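Local coordinates for protein D-mandelate dehydrogenase (Rhodotorula graminis, PDB 2W2L) that binds NAD and probably interconverts D-mandelate and its 2-oxo acid as a D-2-hydroxyacid dehydrogenase, at residues R3-L8 with E28-N33; I55-V60 with K82-A87; L9-R14 with V60-E65. All blocks are in the same frame, centred on the assembly; numbering follows the deposited sequence.

Interaction 1 of 3, residues R3-L8 with E28-N33; sequences RPRVLL and EVIPAN
Arg5 and Glu28 run side by side on one face of the sheet and pair through a two-pronged salt bridge: NE of Arg5 meets OE1 of Glu28 at 2.5 Å, and NH2 of Arg5 meets OE2 of Glu28 at 3.0 Å. Both oxygens lie near the guanidinium plane but are approached from above the carboxylate, the two planes being 63° apart. Glu28 reaches there with CG anti to its backbone N (chi1 175°) and an extended chain. A water joins OE1 of Glu28 to Arg3 O, while Arg5 NH1 is held by the carbonyls of Tyr49 and Asp51. Hydrocarbon also covers charge: Ile30 CD1 lies over one face of the Arg5 guanidinium, offset toward the rim, 3.6 Å from Arg5 CZ.

Among the apolar contacts, Leu7 CD1 reaches Ala32 CB at 3.8 Å. On the face carrying Val6 and Val29, Leu8 crosses Val29 at about a right angle, and Trp20 of helix 17-26 touches both.

The backbones are laced by five hydrogen bonds, from Glu28 N to Pro4 O (3.0 Å) through to Ala32 N to Leu8 O (2.9 Å). This is the parallel pairing of a beta-alpha-beta unit, strand 5-8, helix 17-26 and strand 28-31, with 28-31 as an outermost strand within the chain.

Interaction 2 of 3, residues I55-V60 with K82-A87; sequences IIKLAV and KVFAAA
The Phe84 ring takes Ile55 on one face and Lys57 at its edge. Ile55 CG2 stands 3.7 Å from the centroid of the Phe84 ring, only 12° off the ring normal, a CH-pi contact; chi1 of -61° to CG1 puts CG2 anti to the backbone N and over the ring. In the ring plane, Lys57 CB approaches Phe84 CE2 at 3.9 Å, and Trp69 meets the same ring with the two planes at about 60°.

Past the ring, the aliphatic part of Lys57 runs beside Ala86, with Lys57 CB 4.0 Å from Ala86 CB. Its NZ then turns off to Tyr67 OH, with weak bonds to the Ala59 and Val60 carbonyls and a cation-pi contact with Trp93. A water accepts from Lys57 NZ and donates to Ala87 O. Where the strands end, Ala87 CB packs 3.5 Å from Ala59 CA.

Four backbone hydrogen bonds knit this parallel pair, strands 54-57 and 83-86 of a beta-alpha-beta unit with helix 71-74; the Val60 side chain beyond it is about 8 Å from the bound NAD. Hydrocarbon and aromatic side chains pack over the hydrogen-bonded strands, while one buried ammonium is met by oxygens and an aromatic ring, which would probably favour its charged form.

Interaction 3 of 3, residues L9-R14 with V60-E65; sequences LGDPAR and VENGTE
Asn62 lies against the loop from Leu9 to Asp11 without a direct hydrogen bond across to it. Its CB rests 3.8 Å from Leu9 O, and its amide oxygen OD1 comes 3.6 Å from Asp11 N, too loose to count as a bond. The same OD1 is 3.7 Å from Asp11 CB. The two side chains cross at about a right angle, with the Asn62 amide and the Asp11 carboxylate turned 78° against each other, so the flat groups do not stack. In Asn62, CG is anti to the carbonyl carbon (chi1 -78°), a torsion that carries the amide across to Asp11.

Beside them the backbones close in at two glycines, Gly10 CA and Gly63 CA being 4.6 Å apart. A beta carbon on Gly10 would fall 3.0 Å from Gly63 N, and one on Gly63 would crowd Leu9 CB. The positive phi of Gly10 by itself favours glycine, and at the backbone angles of Gly63 a beta carbon would jam against the carbonyl O of Asn62.

A water lies 3.2 Å from Asn62 OD1 and weakly beside Pro12 O, though it has more acceptors within range than protons to give. With an alanine in place of Asn62 the amide is gone, which would probably cost the water one acceptor and leave a gap beside Asp11 CB.

Further out, Asn62 O receives a weak hydrogen bond from Lys57 NZ, and Gly63 O is hydrogen-bonded with Ser66 OG. Leu9 is tied by its backbone to Ile56 and packs on Trp69, while Pro12 and Ala13 rest on Trp20 of helix 17-26.

What joins these loops, each following a strand of the same parallel sheet, is van der Waals contact at the glycines and Asn62, with at most a weak water link; their positions probably owe more to neighbouring elements than to each other.

Interactions 1 and 2 belong to one parallel sheet, since strands 5-8 and 54-57 are neighbours in it; Leu7 O probably accepts a hydrogen bond from Ile56 N between them. Interaction 2 is the buried one. Interaction 1, toward the sheet's rim, is partly buried and carries a salt bridge at the partly exposed edge of the sheet, whereas the charge in interaction 2 is met by oxygens and an aromatic ring. Interaction 3 joins the loops that continue these same two strands, and Leu9 N, at the start of one of them, probably donates to Ile56 O of interaction 2. It lacks direct bonds across its segments, buries far less surface, and shares Val60 with interaction 2.

Interaction 1 of 3, residues R3-L8 with E28-N33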
ATOM      1  N   ARG D   3      14.500  46.599  -0.086  1.00 23.89           N
ATOM      2  CA  ARG D   3      13.564  45.454  -0.165  1.00 20.05           C
ATOM      3  C   ARG D   3      13.354  44.988  -1.585  1.00 17.63           C
ATOM      4  O   ARG D   3      12.589  45.613  -2.325  1.00 18.45           O
ATOM      5  CB  ARG D   3      12.170  45.804   0.375  1.00 19.73           C
ATOM      6  CG  ARG D   3      11.985  45.790   1.850  1.00 17.82           C
ATOM      7  CD  ARG D   3      10.626  45.158   2.266  1.00 17.99           C
ATOM      8  NE  ARG D   3       9.465  45.819   1.690  1.00 18.48           N
ATOM      9  CZ  ARG D   3       8.198  45.503   1.939  1.00 17.78           C
ATOM     10  NH1 ARG D   3       7.894  44.521   2.770  1.00 18.11           N
ATOM     11  NH2 ARG D   3       7.226  46.175   1.339  1.00 18.09           N
ATOM     12  N   PRO D   4      14.002  43.897  -1.992  1.00 14.79           N
ATOM     13  CA  PRO D   4      13.783  43.471  -3.368  1.00 13.33           C
ATOM     14  C   PRO D   4      12.342  43.077  -3.616  1.00 12.69           C
ATOM     15  O   PRO D   4      11.592  42.759  -2.672  1.00 13.28           O
ATOM     16  CB  PRO D   4      14.729  42.283  -3.541  1.00 13.35           C
ATOM     17  CG  PRO D   4      15.693  42.411  -2.455  1.00 14.11           C
ATOM     18  CD  PRO D   4      14.966  43.045  -1.304  1.00 14.40           C
ATOM     19  N   ARG D   5      11.920  43.145  -4.876  1.00 11.87           N
ATOM     20  CA  ARG D   5      10.487  43.021  -5.181  1.00  9.22           C
ATOM     21  C   ARG D   5      10.216  41.642  -5.775  1.00  9.48           C
ATOM     22  O   ARG D   5      10.777  41.273  -6.820  1.00  9.50           O
ATOM     23  CB  ARG D   5      10.054  44.169  -6.097  1.00  9.41           C
ATOM     24  CG  ARG D   5      10.448  45.577  -5.549  1.00  7.33           C
ATOM     25  CD  ARG D   5       9.875  46.708  -6.380  1.00  6.70           C
ATOM     26  NE  ARG D   5       8.411  46.838  -6.196  1.00  9.08           N
ATOM     27  CZ  ARG D   5       7.477  46.722  -7.155  1.00  4.67           C
ATOM     28  NH1 ARG D   5       7.796  46.472  -8.418  1.00  3.04           N
ATOM     29  NH2 ARG D   5       6.225  46.901  -6.839  1.00  4.03           N
ATOM     30  N   VAL D   6       9.390  40.858  -5.096  1.00  8.73           N
ATOM     31  CA  VAL D   6       9.036  39.518  -5.570  1.00  8.65           C
ATOM     32  C   VAL D   6       7.624  39.412  -6.134  1.00  9.76           C
ATOM     33  O   VAL D   6       6.672  39.800  -5.478  1.00  9.99           O
ATOM     34  CB  VAL D   6       9.165  38.515  -4.428  1.00  7.87           C
ATOM     35  CG1 VAL D   6       8.794  37.161  -4.900  1.00  3.85           C
ATOM     36  CG2 VAL D   6      10.586  38.588  -3.846  1.00  7.56           C
ATOM     37  N   LEU D   7       7.500  38.879  -7.350  1.00 10.84           N
ATOM     38  CA  LEU D   7       6.193  38.625  -7.952  1.00 11.59           C
ATOM     39  C   LEU D   7       5.712  37.233  -7.508  1.00 13.40           C
ATOM     40  O   LEU D   7       6.415  36.197  -7.694  1.00 13.16           O
ATOM     41  CB  LEU D   7       6.263  38.737  -9.493  1.00 10.97           C
ATOM     42  CG  LEU D   7       4.927  38.514 -10.242  1.00 12.67           C
ATOM     43  CD1 LEU D   7       3.862  39.622  -9.940  1.00 15.65           C
ATOM     44  CD2 LEU D   7       4.991  38.254 -11.766  1.00 11.25           C
ATOM     45  N   LEU D   8       4.512  37.175  -6.920  1.00 15.18           N
ATOM     46  CA  LEU D   8       3.971  35.857  -6.566  1.00 15.87           C
ATOM     47  C   LEU D   8       2.847  35.364  -7.482  1.00 16.01           C
ATOM     48  O   LEU D   8       1.839  36.037  -7.691  1.00 15.23           O
ATOM     49  CB  LEU D   8       3.656  35.727  -5.079  1.00 16.08           C
ATOM     50  CG  LEU D   8       2.243  35.866  -4.594  1.00 17.91           C
ATOM     51  CD1 LEU D   8       2.050  35.392  -3.153  1.00 16.57           C
ATOM     52  CD2 LEU D   8       2.011  37.337  -4.716  1.00 19.44           C
ATOM     53  N   GLU D  28       9.200  42.861  -0.861  1.00 11.35           N
ATOM     54  CA  GLU D  28       7.908  43.429  -1.201  1.00 11.29           C
ATOM     55  C   GLU D  28       7.267  42.402  -2.107  1.00 11.25           C
ATOM     56  O   GLU D  28       7.739  42.209  -3.195  1.00 12.38           O
ATOM     57  CB  GLU D  28       8.075  44.762  -1.944  1.00 10.35           C
ATOM     58  CG  GLU D  28       6.754  45.346  -2.445  1.00 12.44           C
ATOM     59  CD  GLU D  28       6.873  46.566  -3.391  1.00 13.88           C
ATOM     60  OE1 GLU D  28       8.009  46.991  -3.707  1.00 16.25           O
ATOM     61  OE2 GLU D  28       5.809  47.093  -3.846  1.00 17.30           O
ATOM     62  N   VAL D  29       6.212  41.722  -1.663  1.00 10.99           N
ATOM     63  CA  VAL D  29       5.670  40.630  -2.426  1.00 10.76           C
ATOM     64  C   VAL D  29       4.529  41.194  -3.218  1.00 11.73           C
ATOM     65  O   VAL D  29       3.607  41.735  -2.612  1.00 12.54           O
ATOM     66  CB  VAL D  29       5.116  39.484  -1.497  1.00 11.70           C
ATOM     67  CG1 VAL D  29       4.071  38.511  -2.254  1.00  8.21           C
ATOM     68  CG2 VAL D  29       6.254  38.692  -0.858  1.00  9.38           C
ATOM     69  N   ILE D  30       4.547  41.042  -4.538  1.00 11.30           N
ATOM     70  CA  ILE D  30       3.510  41.631  -5.352  1.00 13.12           C
ATOM     71  C   ILE D  30       2.577  40.545  -5.846  1.00 14.17           C
ATOM     72  O   ILE D  30       2.992  39.687  -6.617  1.00 14.81           O
ATOM     73  CB  ILE D  30       4.092  42.349  -6.590  1.00 12.68           C
ATOM     74  CG1 ILE D  30       5.177  43.346  -6.195  1.00 14.63           C
ATOM     75  CG2 ILE D  30       2.997  42.999  -7.413  1.00 12.18           C
ATOM     76  CD1 ILE D  30       6.406  43.302  -7.155  1.00 14.22           C
ATOM     77  N   PRO D  31       1.287  40.607  -5.479  1.00 15.57           N
ATOM     78  CA  PRO D  31       0.463  39.505  -6.018  1.00 15.76           C
ATOM     79  C   PRO D  31       0.262  39.589  -7.547  1.00 15.92           C
ATOM     80  O   PRO D  31       0.018  40.656  -8.087  1.00 17.06           O
ATOM     81  CB  PRO D  31      -0.851  39.589  -5.208  1.00 15.11           C
ATOM     82  CG  PRO D  31      -0.738  40.798  -4.293  1.00 15.45           C
ATOM     83  CD  PRO D  31       0.497  41.587  -4.698  1.00 15.86           C
ATOM     84  N   ALA D  32       0.388  38.477  -8.254  1.00 16.75           N
ATOM     85  CA  ALA D  32       0.250  38.547  -9.718  1.00 18.25           C
ATOM     86  C   ALA D  32      -1.149  38.859 -10.246  1.00 18.64           C
ATOM     87  O   ALA D  32      -1.255  39.459 -11.312  1.00 18.88           O
ATOM     88  CB  ALA D  32       0.887  37.324 -10.440  1.00 17.21           C
ATOM     89  N   ASN D  33      -2.185  38.496  -9.477  1.00 19.73           N
ATOM     90  CA  ASN D  33      -3.622  38.598  -9.842  1.00 20.76           C
ATOM     91  C   ASN D  33      -3.912  37.982 -11.191  1.00 20.78           C
ATOM     92  O   ASN D  33      -4.474  38.641 -12.068  1.00 20.87           O
ATOM     93  CB  ASN D  33      -4.170  40.050  -9.792  1.00 21.30           C
ATOM     94  CG  ASN D  33      -3.860  40.782  -8.461  1.00 24.85           C
ATOM     95  OD1 ASN D  33      -3.782  40.173  -7.385  1.00 28.53           O
ATOM     96  ND2 ASN D  33      -3.672  42.095  -8.543  1.00 24.57           N
TER
HETATM   97  O   HOH W   1      10.449  47.703  -2.618  1.00 19.27           O

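Interaction 2 of 3, residues I55-V60 with K82-A87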
ATOM      1  N   ILE D  55      10.578  35.874  -8.809  1.00  8.40           N
ATOM      2  CA  ILE D  55       9.257  35.359  -8.967  1.00  7.20           C
ATOM      3  C   ILE D  55       9.246  34.181  -8.031  1.00  8.76           C
ATOM      4  O   ILE D  55      10.180  33.364  -8.082  1.00  8.48           O
ATOM      5  CB  ILE D  55       9.037  34.818 -10.405  1.00  6.83           C
ATOM      6  CG1 ILE D  55       9.206  35.914 -11.456  1.00  6.98           C
ATOM      7  CG2 ILE D  55       7.686  34.224 -10.561  1.00  2.77           C
ATOM      8  CD1 ILE D  55       9.353  35.370 -12.850  1.00  7.12           C
ATOM      9  N   ILE D  56       8.198  34.068  -7.205  1.00  9.12           N
ATOM     10  CA  ILE D  56       7.987  32.892  -6.400  1.00 10.07           C
ATOM     11  C   ILE D  56       6.636  32.197  -6.748  1.00 11.25           C
ATOM     12  O   ILE D  56       5.588  32.853  -6.889  1.00 11.21           O
ATOM     13  CB  ILE D  56       8.148  33.210  -4.857  1.00 10.50           C
ATOM     14  CG1 ILE D  56       8.274  31.921  -4.040  1.00 10.19           C
ATOM     15  CG2 ILE D  56       6.980  34.039  -4.333  1.00 10.22           C
ATOM     16  CD1 ILE D  56       8.629  32.109  -2.578  1.00 10.13           C
ATOM     17  N   LYS D  57       6.707  30.864  -6.890  1.00 12.41           N
ATOM     18  CA  LYS D  57       5.581  29.950  -7.113  1.00 13.21           C
ATOM     19  C   LYS D  57       5.548  28.912  -5.984  1.00 14.36           C
ATOM     20  O   LYS D  57       6.373  27.980  -5.978  1.00 15.44           O
ATOM     21  CB  LYS D  57       5.815  29.191  -8.405  1.00 12.50           C
ATOM     22  CG  LYS D  57       4.607  28.656  -9.061  1.00 11.61           C
ATOM     23  CD  LYS D  57       5.024  28.136 -10.451  1.00 13.04           C
ATOM     24  CE  LYS D  57       3.876  27.550 -11.257  1.00 14.13           C
ATOM     25  NZ  LYS D  57       3.475  26.219 -10.615  1.00 16.31           N
ATOM     26  N   LEU D  58       4.607  29.057  -5.051  1.00 14.63           N
ATOM     27  CA  LEU D  58       4.623  28.282  -3.800  1.00 15.50           C
ATOM     28  C   LEU D  58       3.983  26.898  -3.867  1.00 16.16           C
ATOM     29  O   LEU D  58       4.152  26.093  -2.947  1.00 15.15           O
ATOM     30  CB  LEU D  58       3.998  29.091  -2.648  1.00 15.55           C
ATOM     31  CG  LEU D  58       4.793  30.350  -2.282  1.00 14.45           C
ATOM     32  CD1 LEU D  58       3.877  31.316  -1.558  1.00 17.00           C
ATOM     33  CD2 LEU D  58       5.965  29.967  -1.436  1.00 13.06           C
ATOM     34  N   ALA D  59       3.230  26.638  -4.937  1.00 17.54           N
ATOM     35  CA  ALA D  59       2.662  25.305  -5.169  1.00 18.35           C
ATOM     36  C   ALA D  59       2.565  24.962  -6.657  1.00 19.04           C
ATOM     37  O   ALA D  59       2.445  25.859  -7.511  1.00 19.39           O
ATOM     38  CB  ALA D  59       1.309  25.165  -4.474  1.00 17.83           C
ATOM     39  N   VAL D  60       2.605  23.658  -6.943  1.00 19.66           N
ATOM     40  CA  VAL D  60       2.554  23.107  -8.295  1.00 19.86           C
ATOM     41  C   VAL D  60       1.302  23.572  -8.986  1.00 21.31           C
ATOM     42  O   VAL D  60       1.329  23.936 -10.153  1.00 22.84           O
ATOM     43  CB  VAL D  60       2.580  21.543  -8.255  1.00 19.92           C
ATOM     44  CG1 VAL D  60       2.087  20.889  -9.591  1.00 17.82           C
ATOM     45  CG2 VAL D  60       3.967  21.020  -7.801  1.00 18.31           C
ATOM     46  N   LYS D  82      16.087  38.540 -11.625  1.00 14.52           N
ATOM     47  CA  LYS D  82      17.294  37.794 -11.244  1.00 14.77           C
ATOM     48  C   LYS D  82      17.041  36.299 -11.027  1.00 15.29           C
ATOM     49  O   LYS D  82      17.890  35.484 -11.342  1.00 15.88           O
ATOM     50  CB  LYS D  82      17.879  38.391  -9.989  1.00 14.18           C
ATOM     51  CG  LYS D  82      18.428  39.770 -10.201  1.00 16.40           C
ATOM     52  CD  LYS D  82      19.821  39.849  -9.537  1.00 18.62           C
ATOM     53  CE  LYS D  82      19.916  40.882  -8.420  1.00 19.73           C
ATOM     54  NZ  LYS D  82      20.143  42.277  -8.913  1.00 21.99           N
ATOM     55  N   VAL D  83      15.866  35.928 -10.504  1.00 16.22           N
ATOM     56  CA  VAL D  83      15.640  34.540 -10.020  1.00 15.89           C
ATOM     57  C   VAL D  83      14.166  34.170  -9.949  1.00 15.44           C
ATOM     58  O   VAL D  83      13.320  35.011  -9.587  1.00 15.67           O
ATOM     59  CB  VAL D  83      16.317  34.359  -8.652  1.00 15.93           C
ATOM     60  CG1 VAL D  83      15.557  35.130  -7.552  1.00 16.68           C
ATOM     61  CG2 VAL D  83      16.505  32.896  -8.293  1.00 16.88           C
ATOM     62  N   PHE D  84      13.852  32.930 -10.326  1.00 15.12           N
ATOM     63  CA  PHE D  84      12.449  32.402 -10.342  1.00 14.97           C
ATOM     64  C   PHE D  84      12.486  31.127  -9.536  1.00 15.03           C
ATOM     65  O   PHE D  84      13.235  30.224  -9.883  1.00 16.77           O
ATOM     66  CB  PHE D  84      11.984  32.043 -11.768  1.00 14.10           C
ATOM     67  CG  PHE D  84      10.537  31.562 -11.876  1.00 13.99           C
ATOM     68  CD1 PHE D  84       9.876  31.627 -13.101  1.00 13.60           C
ATOM     69  CD2 PHE D  84       9.838  31.034 -10.772  1.00 14.50           C
ATOM     70  CE1 PHE D  84       8.529  31.205 -13.246  1.00 15.62           C
ATOM     71  CE2 PHE D  84       8.480  30.611 -10.883  1.00 14.35           C
ATOM     72  CZ  PHE D  84       7.828  30.686 -12.127  1.00 14.88           C
ATOM     73  N   ALA D  85      11.695  31.031  -8.478  1.00 14.48           N
ATOM     74  CA  ALA D  85      11.660  29.807  -7.685  1.00 14.17           C
ATOM     75  C   ALA D  85      10.284  29.172  -7.626  1.00 14.06           C
ATOM     76  O   ALA D  85       9.289  29.821  -7.338  1.00 13.19           O
ATOM     77  CB  ALA D  85      12.230  30.028  -6.292  1.00 13.35           C
ATOM     78  N   ALA D  86      10.266  27.871  -7.876  1.00 15.44           N
ATOM     79  CA  ALA D  86       9.030  27.130  -8.097  1.00 17.13           C
ATOM     80  C   ALA D  86       9.012  25.843  -7.304  1.00 18.10           C
ATOM     81  O   ALA D  86      10.075  25.188  -7.112  1.00 18.09           O
ATOM     82  CB  ALA D  86       8.792  26.851  -9.612  1.00 16.49           C
ATOM     83  N   ALA D  87       7.804  25.528  -6.822  1.00 18.46           N
ATOM     84  CA  ALA D  87       7.468  24.241  -6.196  1.00 20.10           C
ATOM     85  C   ALA D  87       7.634  23.134  -7.249  1.00 20.93           C
ATOM     86  O   ALA D  87       7.713  23.434  -8.397  1.00 22.33           O
ATOM     87  CB  ALA D  87       6.006  24.299  -5.695  1.00 19.86           C
TER
HETATM   88  O   HOH W   2       5.617  24.183  -9.820  1.00 18.54           O

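Interaction 3 of 3, residues L9-R14 with V60-E65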
ATOM      1  N   LEU D   9       3.065  34.183  -8.045  1.00 16.16           N
ATOM      2  CA  LEU D   9       2.113  33.609  -8.988  1.00 17.17           C
ATOM      3  C   LEU D   9       1.152  32.740  -8.224  1.00 17.83           C
ATOM      4  O   LEU D   9       1.547  31.680  -7.723  1.00 17.42           O
ATOM      5  CB  LEU D   9       2.823  32.741 -10.038  1.00 17.18           C
ATOM      6  CG  LEU D   9       4.041  33.243 -10.802  1.00 15.60           C
ATOM      7  CD1 LEU D   9       4.379  32.188 -11.746  1.00 16.53           C
ATOM      8  CD2 LEU D   9       3.774  34.511 -11.542  1.00 14.41           C
ATOM      9  N   GLY D  10      -0.099  33.195  -8.121  1.00 18.77           N
ATOM     10  CA  GLY D  10      -1.119  32.520  -7.314  1.00 18.91           C
ATOM     11  C   GLY D  10      -1.011  32.769  -5.819  1.00 19.69           C
ATOM     12  O   GLY D  10      -0.723  33.875  -5.361  1.00 20.52           O
ATOM     13  N   ASP D  11      -1.210  31.728  -5.038  1.00 19.79           N
ATOM     14  CA  ASP D  11      -1.515  31.935  -3.659  1.00 20.03           C
ATOM     15  C   ASP D  11      -0.364  32.276  -2.792  1.00 19.43           C
ATOM     16  O   ASP D  11       0.752  31.885  -3.062  1.00 18.65           O
ATOM     17  CB  ASP D  11      -2.207  30.694  -3.112  1.00 21.58           C
ATOM     18  CG  ASP D  11      -3.690  30.611  -3.544  1.00 23.73           C
ATOM     19  OD1 ASP D  11      -4.263  31.662  -3.909  1.00 24.40           O
ATOM     20  OD2 ASP D  11      -4.266  29.494  -3.509  1.00 28.32           O
ATOM     21  N   PRO D  12      -0.644  32.962  -1.686  1.00 19.72           N
ATOM     22  CA  PRO D  12       0.391  33.096  -0.658  1.00 19.63           C
ATOM     23  C   PRO D  12       0.590  31.749   0.066  1.00 19.98           C
ATOM     24  O   PRO D  12      -0.092  30.757  -0.252  1.00 20.23           O
ATOM     25  CB  PRO D  12      -0.181  34.152   0.273  1.00 18.46           C
ATOM     26  CG  PRO D  12      -1.677  33.936   0.179  1.00 20.34           C
ATOM     27  CD  PRO D  12      -1.921  33.600  -1.290  1.00 19.75           C
ATOM     28  N   ALA D  13       1.522  31.700   1.009  1.00 20.39           N
ATOM     29  CA  ALA D  13       1.801  30.452   1.720  1.00 21.84           C
ATOM     30  C   ALA D  13       0.618  29.983   2.570  1.00 23.16           C
ATOM     31  O   ALA D  13      -0.230  30.783   2.989  1.00 23.43           O
ATOM     32  CB  ALA D  13       3.121  30.524   2.543  1.00 21.68           C
ATOM     33  N   ARG D  14       0.549  28.666   2.769  1.00 24.91           N
ATOM     34  CA  ARG D  14      -0.566  28.001   3.451  1.00 25.70           C
ATOM     35  C   ARG D  14      -0.017  27.262   4.683  1.00 25.38           C
ATOM     36  O   ARG D  14      -0.800  26.835   5.511  1.00 25.39           O
ATOM     37  CB  ARG D  14      -1.247  26.984   2.518  1.00 26.02           C
ATOM     38  CG  ARG D  14      -1.947  27.584   1.307  1.00 30.22           C
ATOM     39  CD  ARG D  14      -3.483  27.821   1.558  1.00 38.65           C
ATOM     40  NE  ARG D  14      -4.004  28.986   0.822  1.00 41.73           N
ATOM     41  CZ  ARG D  14      -3.790  30.261   1.168  1.00 42.42           C
ATOM     42  NH1 ARG D  14      -3.075  30.542   2.253  1.00 43.10           N
ATOM     43  NH2 ARG D  14      -4.296  31.260   0.433  1.00 41.84           N
ATOM     44  N   VAL D  60       2.605  23.658  -6.943  1.00 19.66           N
ATOM     45  CA  VAL D  60       2.554  23.107  -8.295  1.00 19.86           C
ATOM     46  C   VAL D  60       1.302  23.572  -8.986  1.00 21.31           C
ATOM     47  O   VAL D  60       1.329  23.936 -10.153  1.00 22.84           O
ATOM     48  CB  VAL D  60       2.580  21.543  -8.255  1.00 19.92           C
ATOM     49  CG1 VAL D  60       2.087  20.889  -9.591  1.00 17.82           C
ATOM     50  CG2 VAL D  60       3.967  21.020  -7.801  1.00 18.31           C
ATOM     51  N   GLU D  61       0.192  23.562  -8.265  1.00 22.26           N
ATOM     52  CA  GLU D  61      -1.088  23.908  -8.851  1.00 23.36           C
ATOM     53  C   GLU D  61      -1.351  25.419  -8.739  1.00 23.77           C
ATOM     54  O   GLU D  61      -2.457  25.871  -9.010  1.00 24.17           O
ATOM     55  CB  GLU D  61      -2.202  23.094  -8.176  1.00 23.20           C
ATOM     56  CG  GLU D  61      -2.511  23.479  -6.693  1.00 26.23           C
ATOM     57  CD  GLU D  61      -1.519  22.884  -5.629  1.00 30.09           C
ATOM     58  OE1 GLU D  61      -0.542  22.171  -6.012  1.00 27.76           O
ATOM     59  OE2 GLU D  61      -1.732  23.147  -4.394  1.00 29.38           O
ATOM     60  N   ASN D  62      -0.361  26.196  -8.304  1.00 23.62           N
ATOM     61  CA  ASN D  62      -0.537  27.631  -8.199  1.00 24.06           C
ATOM     62  C   ASN D  62       0.027  28.278  -9.423  1.00 23.68           C
ATOM     63  O   ASN D  62       1.144  27.951  -9.831  1.00 24.23           O
ATOM     64  CB  ASN D  62       0.273  28.197  -7.054  1.00 24.65           C
ATOM     65  CG  ASN D  62      -0.339  27.968  -5.712  1.00 26.86           C
ATOM     66  OD1 ASN D  62       0.216  28.443  -4.713  1.00 30.45           O
ATOM     67  ND2 ASN D  62      -1.449  27.229  -5.646  1.00 28.06           N
ATOM     68  N   GLY D  63      -0.699  29.220  -9.986  1.00 22.72           N
ATOM     69  CA  GLY D  63      -0.133  29.996 -11.062  1.00 22.68           C
ATOM     70  C   GLY D  63      -0.341  29.456 -12.460  1.00 22.53           C
ATOM     71  O   GLY D  63       0.047  30.107 -13.428  1.00 23.06           O
ATOM     72  N   THR D  64      -0.959  28.286 -12.570  1.00 22.03           N
ATOM     73  CA  THR D  64      -1.205  27.642 -13.869  1.00 22.19           C
ATOM     74  C   THR D  64      -1.897  28.542 -14.921  1.00 22.79           C
ATOM     75  O   THR D  64      -1.724  28.340 -16.127  1.00 22.38           O
ATOM     76  CB  THR D  64      -1.986  26.321 -13.722  1.00 21.76           C
ATOM     77  OG1 THR D  64      -3.356  26.625 -13.442  1.00 21.18           O
ATOM     78  CG2 THR D  64      -1.402  25.452 -12.599  1.00 18.80           C
ATOM     79  N   GLU D  65      -2.662  29.543 -14.490  1.00 23.43           N
ATOM     80  CA  GLU D  65      -3.315  30.380 -15.504  1.00 24.30           C
ATOM     81  C   GLU D  65      -2.296  31.242 -16.269  1.00 23.66           C
ATOM     82  O   GLU D  65      -2.582  31.739 -17.359  1.00 24.96           O
ATOM     83  CB  GLU D  65      -4.560  31.150 -14.999  1.00 24.29           C
ATOM     84  CG  GLU D  65      -4.422  31.858 -13.687  1.00 29.44           C
ATOM     85  CD  GLU D  65      -4.653  30.962 -12.471  1.00 33.98           C
ATOM     86  OE1 GLU D  65      -5.812  30.552 -12.249  1.00 37.46           O
ATOM     87  OE2 GLU D  65      -3.683  30.696 -11.719  1.00 34.62           O
TER
HETATM   88  O   HOH W   3      -0.741  27.718  -1.726  1.00 19.62           O